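Local coordinates for beta-N-acetylhexosaminidase (Thermotoga neapolitana, PDB 5BZA), which probably hydrolyses terminal non-reducing N-acetyl-D-hexosamine residues from N-acetyl-beta-D-hexosaminides, as a glycoside hydrolase of family 3, at residues N109-P114 / M148-G153; S62-E65 / V71-Y74; L5-F10 / I308-L313. All coordinates share one frame; numbering follows the deposited sequence.

Interaction 1. Residues N109-P114 / M148-G153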
# COMPACT_ATOMS: atom_id res chain seq x y z
N ASN B 109 8.56 -9.59 -9.03
CA ASN B 109 8.66 -9.58 -10.49
C ASN B 109 7.73 -10.59 -11.19
O ASN B 109 7.68 -10.66 -12.42
CB ASN B 109 10.11 -9.80 -10.93
CG ASN B 109 10.78 -10.92 -10.18
OD1 ASN B 109 10.22 -12.01 -10.04
ND2 ASN B 109 12.00 -10.66 -9.67
N MET B 110 6.91 -11.28 -10.40
CA MET B 110 5.91 -12.19 -10.95
C MET B 110 4.67 -12.04 -10.08
O MET B 110 4.77 -11.64 -8.94
CB MET B 110 6.40 -13.65 -10.95
CG MET B 110 5.39 -14.66 -11.54
SD MET B 110 6.07 -16.33 -11.75
CE MET B 110 7.07 -16.09 -13.22
N VAL B 111 3.51 -12.30 -10.66
CA VAL B 111 2.31 -12.43 -9.89
C VAL B 111 1.61 -13.75 -10.33
O VAL B 111 1.54 -14.09 -11.51
CB VAL B 111 1.40 -11.21 -10.08
CG1 VAL B 111 0.89 -11.13 -11.55
CG2 VAL B 111 0.26 -11.21 -9.06
N PHE B 112 1.07 -14.47 -9.35
CA PHE B 112 0.33 -15.68 -9.63
C PHE B 112 -1.10 -15.25 -9.96
O PHE B 112 -2.03 -15.50 -9.18
CB PHE B 112 0.40 -16.66 -8.45
CG PHE B 112 1.77 -17.28 -8.26
CD1 PHE B 112 2.68 -17.30 -9.29
CD2 PHE B 112 2.11 -17.89 -7.06
CE1 PHE B 112 3.94 -17.91 -9.13
CE2 PHE B 112 3.38 -18.50 -6.90
CZ PHE B 112 4.29 -18.49 -7.95
N ALA B 113 -1.23 -14.60 -11.12
CA ALA B 113 -2.49 -14.11 -11.65
C ALA B 113 -2.23 -13.79 -13.13
O ALA B 113 -1.07 -13.68 -13.52
CB ALA B 113 -2.95 -12.90 -10.92
N PRO B 114 -3.29 -13.68 -13.96
CA PRO B 114 -4.73 -13.82 -13.71
C PRO B 114 -5.26 -15.27 -13.67
O PRO B 114 -4.66 -16.20 -14.21
CB PRO B 114 -5.36 -13.07 -14.90
CG PRO B 114 -4.43 -13.33 -16.00
CD PRO B 114 -3.03 -13.37 -15.38
N MET B 148 -1.32 -8.35 -20.32
CA MET B 148 -0.67 -7.22 -20.95
C MET B 148 -0.42 -6.12 -19.89
O MET B 148 0.67 -5.59 -19.81
CB MET B 148 -1.52 -6.69 -22.11
CG MET B 148 -0.83 -5.62 -22.96
SD MET B 148 0.71 -6.24 -23.75
CE MET B 148 0.08 -7.37 -25.04
N GLY B 149 -1.42 -5.82 -19.06
CA GLY B 149 -1.27 -4.86 -17.99
C GLY B 149 -0.16 -5.21 -17.00
O GLY B 149 0.69 -4.35 -16.71
N TYR B 150 -0.20 -6.42 -16.42
CA TYR B 150 0.86 -6.85 -15.50
C TYR B 150 2.22 -6.68 -16.14
O TYR B 150 3.18 -6.18 -15.55
CB TYR B 150 0.70 -8.31 -15.09
CG TYR B 150 -0.37 -8.56 -14.06
CD1 TYR B 150 -0.51 -7.74 -12.94
CD2 TYR B 150 -1.28 -9.64 -14.23
CE1 TYR B 150 -1.51 -7.98 -12.01
CE2 TYR B 150 -2.27 -9.89 -13.31
CZ TYR B 150 -2.39 -9.06 -12.19
OH TYR B 150 -3.39 -9.30 -11.26
N PHE B 151 2.29 -7.15 -17.37
CA PHE B 151 3.52 -7.08 -18.11
C PHE B 151 4.03 -5.62 -18.32
O PHE B 151 5.20 -5.33 -18.06
CB PHE B 151 3.29 -7.78 -19.44
CG PHE B 151 4.51 -8.07 -20.17
CD1 PHE B 151 5.42 -8.98 -19.64
CD2 PHE B 151 4.75 -7.51 -21.42
CE1 PHE B 151 6.58 -9.29 -20.31
CE2 PHE B 151 5.91 -7.82 -22.12
CZ PHE B 151 6.82 -8.72 -21.57
N LYS B 152 3.16 -4.73 -18.79
CA LYS B 152 3.50 -3.33 -18.94
C LYS B 152 3.99 -2.76 -17.59
O LYS B 152 5.00 -2.09 -17.54
CB LYS B 152 2.29 -2.52 -19.43
CG LYS B 152 2.02 -2.48 -20.96
CD LYS B 152 0.99 -1.33 -21.22
CE LYS B 152 0.53 -1.07 -22.68
NZ LYS B 152 -0.44 -1.97 -23.38
N GLY B 153 3.31 -3.12 -16.50
CA GLY B 153 3.66 -2.66 -15.17
C GLY B 153 4.99 -3.18 -14.65
O GLY B 153 5.54 -2.61 -13.72
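The backbones of Val111 and Tyr150 come closest, with 8.0 Å between their CA atoms, and the tyrosine ring fills the distance between strand 110-111 and helix 136-153. Val111 sets its CG1 over one face of the ring, almost exactly on the centre. The methyl lies 3.6 Å from the Tyr150 ring centroid and 5° off the ring normal, a CH-pi contact. Chi1 of 66° places that methyl between the valine's own N and C. Ala113 adds its CB at 3.6 Å from Tyr150 OH, approaching obliquely. Pro114, which follows a cis peptide bond, comes to the ring edge, its N 4.0 Å from Tyr150 CE2. This is strand-to-helix packing on the outside of the TIM barrel of the N-terminal domain. Strand 110-111 lies between strands 59-62 and 156-162 of the parallel sheet, and the helix leads into 156-162. Cys96 of helix 89-106 and Pro157 also touch Tyr150. With an alanine in place of this tyrosine, the Val111 methyl is likely to lose its aromatic face and a gap to open beside Ala113 and Pro114. Phe112 sits at the centre of an inverse gamma turn, and its CB leaves the backbone on the side away from the helix.

Interaction 2. Residues S62-E65 / V71-Y74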
# COMPACT_ATOMS: atom_id res chain seq x y z
N SER B 62 3.67 -13.12 -5.61
CA SER B 62 2.60 -13.11 -4.62
C SER B 62 1.33 -13.70 -5.23
O SER B 62 1.23 -13.84 -6.47
CB SER B 62 2.31 -11.70 -4.15
OG SER B 62 1.57 -11.03 -5.17
N ASP B 63 0.34 -13.96 -4.36
CA ASP B 63 -0.99 -14.36 -4.81
C ASP B 63 -1.95 -13.19 -4.87
O ASP B 63 -3.16 -13.36 -4.65
CB ASP B 63 -1.61 -15.43 -3.90
CG ASP B 63 -0.96 -16.78 -4.03
OD1 ASP B 63 -0.48 -17.10 -5.13
OD2 ASP B 63 -0.98 -17.54 -3.03
N HIS B 64 -1.45 -12.00 -5.14
CA HIS B 64 -2.30 -10.85 -5.10
C HIS B 64 -3.11 -10.72 -6.38
O HIS B 64 -2.71 -10.04 -7.31
CB HIS B 64 -1.51 -9.55 -4.82
CG HIS B 64 -2.40 -8.39 -4.50
ND1 HIS B 64 -2.77 -8.06 -3.22
CD2 HIS B 64 -3.09 -7.55 -5.32
CE1 HIS B 64 -3.61 -7.04 -3.25
NE2 HIS B 64 -3.83 -6.72 -4.51
N GLU B 65 -4.29 -11.35 -6.39
CA GLU B 65 -5.12 -11.42 -7.58
C GLU B 65 -5.94 -10.18 -7.78
O GLU B 65 -6.36 -9.85 -8.92
CB GLU B 65 -6.09 -12.62 -7.52
CG GLU B 65 -5.41 -13.97 -7.58
CD GLU B 65 -6.38 -15.17 -7.45
OE1 GLU B 65 -7.62 -15.00 -7.38
OE2 GLU B 65 -5.88 -16.31 -7.44
N VAL B 71 -3.34 -9.75 -0.85
CA VAL B 71 -2.39 -9.96 0.23
C VAL B 71 -1.43 -8.77 0.40
O VAL B 71 -0.76 -8.65 1.40
CB VAL B 71 -1.59 -11.21 -0.00
CG1 VAL B 71 -2.54 -12.43 0.03
CG2 VAL B 71 -0.85 -11.10 -1.33
N LEU B 72 -1.41 -7.88 -0.60
CA LEU B 72 -0.54 -6.72 -0.58
C LEU B 72 -1.34 -5.48 -0.20
O LEU B 72 -2.20 -5.00 -0.95
CB LEU B 72 0.11 -6.52 -1.95
CG LEU B 72 1.05 -7.60 -2.48
CD1 LEU B 72 1.65 -7.23 -3.85
CD2 LEU B 72 2.15 -7.89 -1.44
N LYS B 73 -1.03 -4.91 0.98
CA LYS B 73 -1.77 -3.73 1.39
C LYS B 73 -1.41 -2.54 0.50
O LYS B 73 -2.14 -1.55 0.45
CB LYS B 73 -1.50 -3.39 2.83
CG LYS B 73 -0.15 -2.77 3.07
CD LYS B 73 -0.11 -2.33 4.50
CE LYS B 73 1.14 -1.60 4.84
NZ LYS B 73 1.03 -1.29 6.28
N TYR B 74 -0.25 -2.65 -0.17
CA TYR B 74 0.27 -1.62 -1.07
C TYR B 74 -0.56 -1.40 -2.33
O TYR B 74 -0.60 -0.27 -2.86
CB TYR B 74 1.69 -2.00 -1.45
CG TYR B 74 2.47 -2.43 -0.21
CD1 TYR B 74 2.88 -1.47 0.76
CD2 TYR B 74 2.78 -3.78 0.01
CE1 TYR B 74 3.57 -1.86 1.89
CE2 TYR B 74 3.49 -4.17 1.14
CZ TYR B 74 3.87 -3.21 2.07
OH TYR B 74 4.56 -3.59 3.19
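His64 has its CG trans to the backbone N (chi1 -169°), which swings the imidazole across to residues 71-74, and the rotation about chi2 turns ND1 to the backbone of Val71 and Leu72. ND1 accepts from both amides. The bond from Leu72 N is 3.0 Å and the straighter, at 163°. The bond from Val71 N to ND1 is also 3.0 Å but more bent, at 144°. Both donors sit tilted out of the ring plane. The two bonds close a loop that leaves the C-terminal end of barrel strand 59-62 and runs on to helix 81-85. Ser62 shapes its start: Ser62 OG accepts from His64 N at 3.2 Å, an ST turn, and His64 itself sits at the centre of an inverse gamma turn. Van der Waals contacts lie beside the bonds. Val71 CG2 lies 3.9 Å from His64 CB. Leu72 passes its CB 3.5 Å from His64 ND1, and its CD1 reaches Ser62 OG at 4.0 Å. Met103 of helix 89-106 touches both His64 and Leu72, while Leu39 packs on Val71 and Leu72.

Interaction 3. Residues L5-F10 / I308-L313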
# COMPACT_ATOMS: atom_id res chain seq x y z
N LEU B 5 19.90 -27.41 -9.05
CA LEU B 5 18.61 -28.09 -9.03
C LEU B 5 17.57 -27.27 -8.31
O LEU B 5 16.34 -27.52 -8.46
CB LEU B 5 18.74 -29.47 -8.37
CG LEU B 5 19.53 -30.39 -9.27
CD1 LEU B 5 19.66 -31.76 -8.65
CD2 LEU B 5 18.77 -30.46 -10.59
N GLY B 6 18.05 -26.26 -7.58
CA GLY B 6 17.21 -25.34 -6.85
C GLY B 6 16.40 -24.53 -7.83
O GLY B 6 15.33 -24.03 -7.50
N LYS B 7 16.89 -24.42 -9.05
CA LYS B 7 16.12 -23.71 -10.06
C LYS B 7 14.79 -24.40 -10.36
O LYS B 7 13.86 -23.79 -10.87
CB LYS B 7 16.97 -23.51 -11.31
CG LYS B 7 18.10 -22.52 -10.99
CD LYS B 7 18.94 -22.09 -12.15
CE LYS B 7 20.00 -21.12 -11.64
NZ LYS B 7 20.93 -20.64 -12.69
N LEU B 8 14.66 -25.66 -9.98
CA LEU B 8 13.41 -26.34 -10.27
C LEU B 8 12.43 -26.21 -9.11
O LEU B 8 11.43 -26.93 -9.05
CB LEU B 8 13.66 -27.83 -10.59
CG LEU B 8 13.89 -28.17 -12.07
CD1 LEU B 8 15.07 -27.39 -12.61
CD2 LEU B 8 14.06 -29.69 -12.32
N PHE B 9 12.69 -25.26 -8.20
CA PHE B 9 11.80 -25.09 -7.05
C PHE B 9 11.35 -23.66 -6.82
O PHE B 9 12.15 -22.73 -6.96
CB PHE B 9 12.45 -25.62 -5.78
CG PHE B 9 12.60 -27.11 -5.81
CD1 PHE B 9 11.50 -27.92 -5.56
CD2 PHE B 9 13.83 -27.70 -6.11
CE1 PHE B 9 11.63 -29.28 -5.60
CE2 PHE B 9 13.96 -29.08 -6.14
CZ PHE B 9 12.86 -29.87 -5.89
N PHE B 10 10.08 -23.54 -6.46
CA PHE B 10 9.44 -22.29 -6.16
C PHE B 10 8.87 -22.46 -4.76
O PHE B 10 7.99 -23.30 -4.57
CB PHE B 10 8.31 -21.98 -7.16
CG PHE B 10 8.17 -20.49 -7.45
CD1 PHE B 10 7.86 -19.59 -6.40
CD2 PHE B 10 8.31 -20.00 -8.75
CE1 PHE B 10 7.71 -18.22 -6.65
CE2 PHE B 10 8.17 -18.61 -9.00
CZ PHE B 10 7.87 -17.72 -7.95
N ILE B 308 15.04 -22.88 -19.17
CA ILE B 308 13.87 -22.02 -19.13
C ILE B 308 13.90 -21.07 -17.92
O ILE B 308 13.71 -19.85 -18.06
CB ILE B 308 12.58 -22.87 -19.13
CG1 ILE B 308 12.44 -23.61 -20.46
CG2 ILE B 308 11.36 -22.02 -18.92
CD1 ILE B 308 11.20 -24.46 -20.55
N VAL B 309 14.15 -21.61 -16.73
CA VAL B 309 14.20 -20.78 -15.55
C VAL B 309 15.25 -19.68 -15.68
O VAL B 309 14.99 -18.52 -15.35
CB VAL B 309 14.47 -21.59 -14.28
CG1 VAL B 309 14.78 -20.64 -13.11
CG2 VAL B 309 13.29 -22.46 -13.97
N ASP B 310 16.41 -20.03 -16.21
CA ASP B 310 17.47 -19.03 -16.40
C ASP B 310 17.04 -17.95 -17.39
O ASP B 310 17.29 -16.76 -17.17
CB ASP B 310 18.76 -19.73 -16.84
CG ASP B 310 19.56 -20.25 -15.65
OD1 ASP B 310 19.26 -19.83 -14.51
OD2 ASP B 310 20.44 -21.12 -15.85
N GLU B 311 16.38 -18.34 -18.46
CA GLU B 311 15.87 -17.31 -19.36
C GLU B 311 14.93 -16.37 -18.59
O GLU B 311 15.12 -15.14 -18.65
CB GLU B 311 15.19 -17.95 -20.58
CG GLU B 311 16.24 -18.61 -21.50
CD GLU B 311 15.65 -19.54 -22.59
OE1 GLU B 311 16.42 -19.97 -23.49
OE2 GLU B 311 14.44 -19.89 -22.52
N TYR B 312 13.97 -16.90 -17.81
CA TYR B 312 13.04 -16.02 -17.09
C TYR B 312 13.77 -15.10 -16.10
O TYR B 312 13.50 -13.90 -16.02
CB TYR B 312 11.95 -16.82 -16.35
CG TYR B 312 10.78 -17.19 -17.27
CD1 TYR B 312 10.98 -18.07 -18.34
CD2 TYR B 312 9.50 -16.65 -17.09
CE1 TYR B 312 9.92 -18.41 -19.21
CE2 TYR B 312 8.43 -16.98 -17.97
CZ TYR B 312 8.65 -17.88 -19.03
OH TYR B 312 7.62 -18.25 -19.92
N LEU B 313 14.67 -15.70 -15.31
CA LEU B 313 15.47 -14.98 -14.36
C LEU B 313 16.17 -13.82 -15.02
O LEU B 313 16.11 -12.68 -14.54
CB LEU B 313 16.51 -15.90 -13.72
CG LEU B 313 15.96 -16.82 -12.63
CD1 LEU B 313 16.99 -17.81 -12.11
CD2 LEU B 313 15.45 -15.95 -11.48
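Lys7 and Asp310 join the two segments through a salt bridge, with Lys7 NZ 2.6 Å from Asp310 OD1. The lysine donates to the syn lone pair of OD1, the side facing the other carboxylate oxygen. Asp310 OD2 is therefore also near, 3.2 Å from Lys7 NZ. The lysine chain is extended beyond CG and carries the ammonium group out to the helix, where the two side chains meet at about a right angle. Its methylenes run close to the acid as well, with Lys7 CE 3.2 Å from Asp310 OD1. Each charge has a second, weaker partner in a long ion pair, Arg57 for Asp310 and Asp4 for Lys7, and these nearby charges probably help keep the lysine and the aspartate ionised.

Beside the salt bridge Val309 packs on Lys7. Val309 CG1 lies 4.0 Å from Lys7 CB, and Val309 CG2 lies 3.4 Å from the carbonyl oxygen, Lys7 O. Leu313 CD1 comes within 4.5 Å of Lys7 CE. The contact ties the start of the TIM barrel to its last part: the 3-10 turn 5-7 leads into the first strand, 9-13, and helix 299-314 follows the eighth strand, 273-275, in the chain. Some backbone groups are satisfied within their own segment. Leu8 N donates to Leu5 O at 2.9 Å and Phe9 N to Gly6 O, while in the helix Leu313 N donates to Val309 O. Backbone bonds join Phe9 to Gly31, and both Leu8 and Phe10 to Ile273. On the helix, Asp310 O accepts from Ser314 OG.

All three contacts belong to the TIM-barrel domain. Interactions 1 and 2 have centres 12 Å apart and meet directly: Phe112 N lies 3.0 Å from Ser62 O, a probable hydrogen bond just past the end of strand 110-111 and at the end of 59-62. Interaction 3 touches interaction 1 through the barrel interior, where Phe112 CZ is 3.7 Å from Phe10 CZ. It does not touch interaction 2, the nearest atoms being about 7 Å apart. Along the chain, interaction 3 encloses the other two. The side chain of Asp63 in interaction 2 is about 7 Å from a bound cadmium ion, and that of Ala113 in interaction 1 about 11 Å. His161 and Asp245 form one cadmium site in this domain.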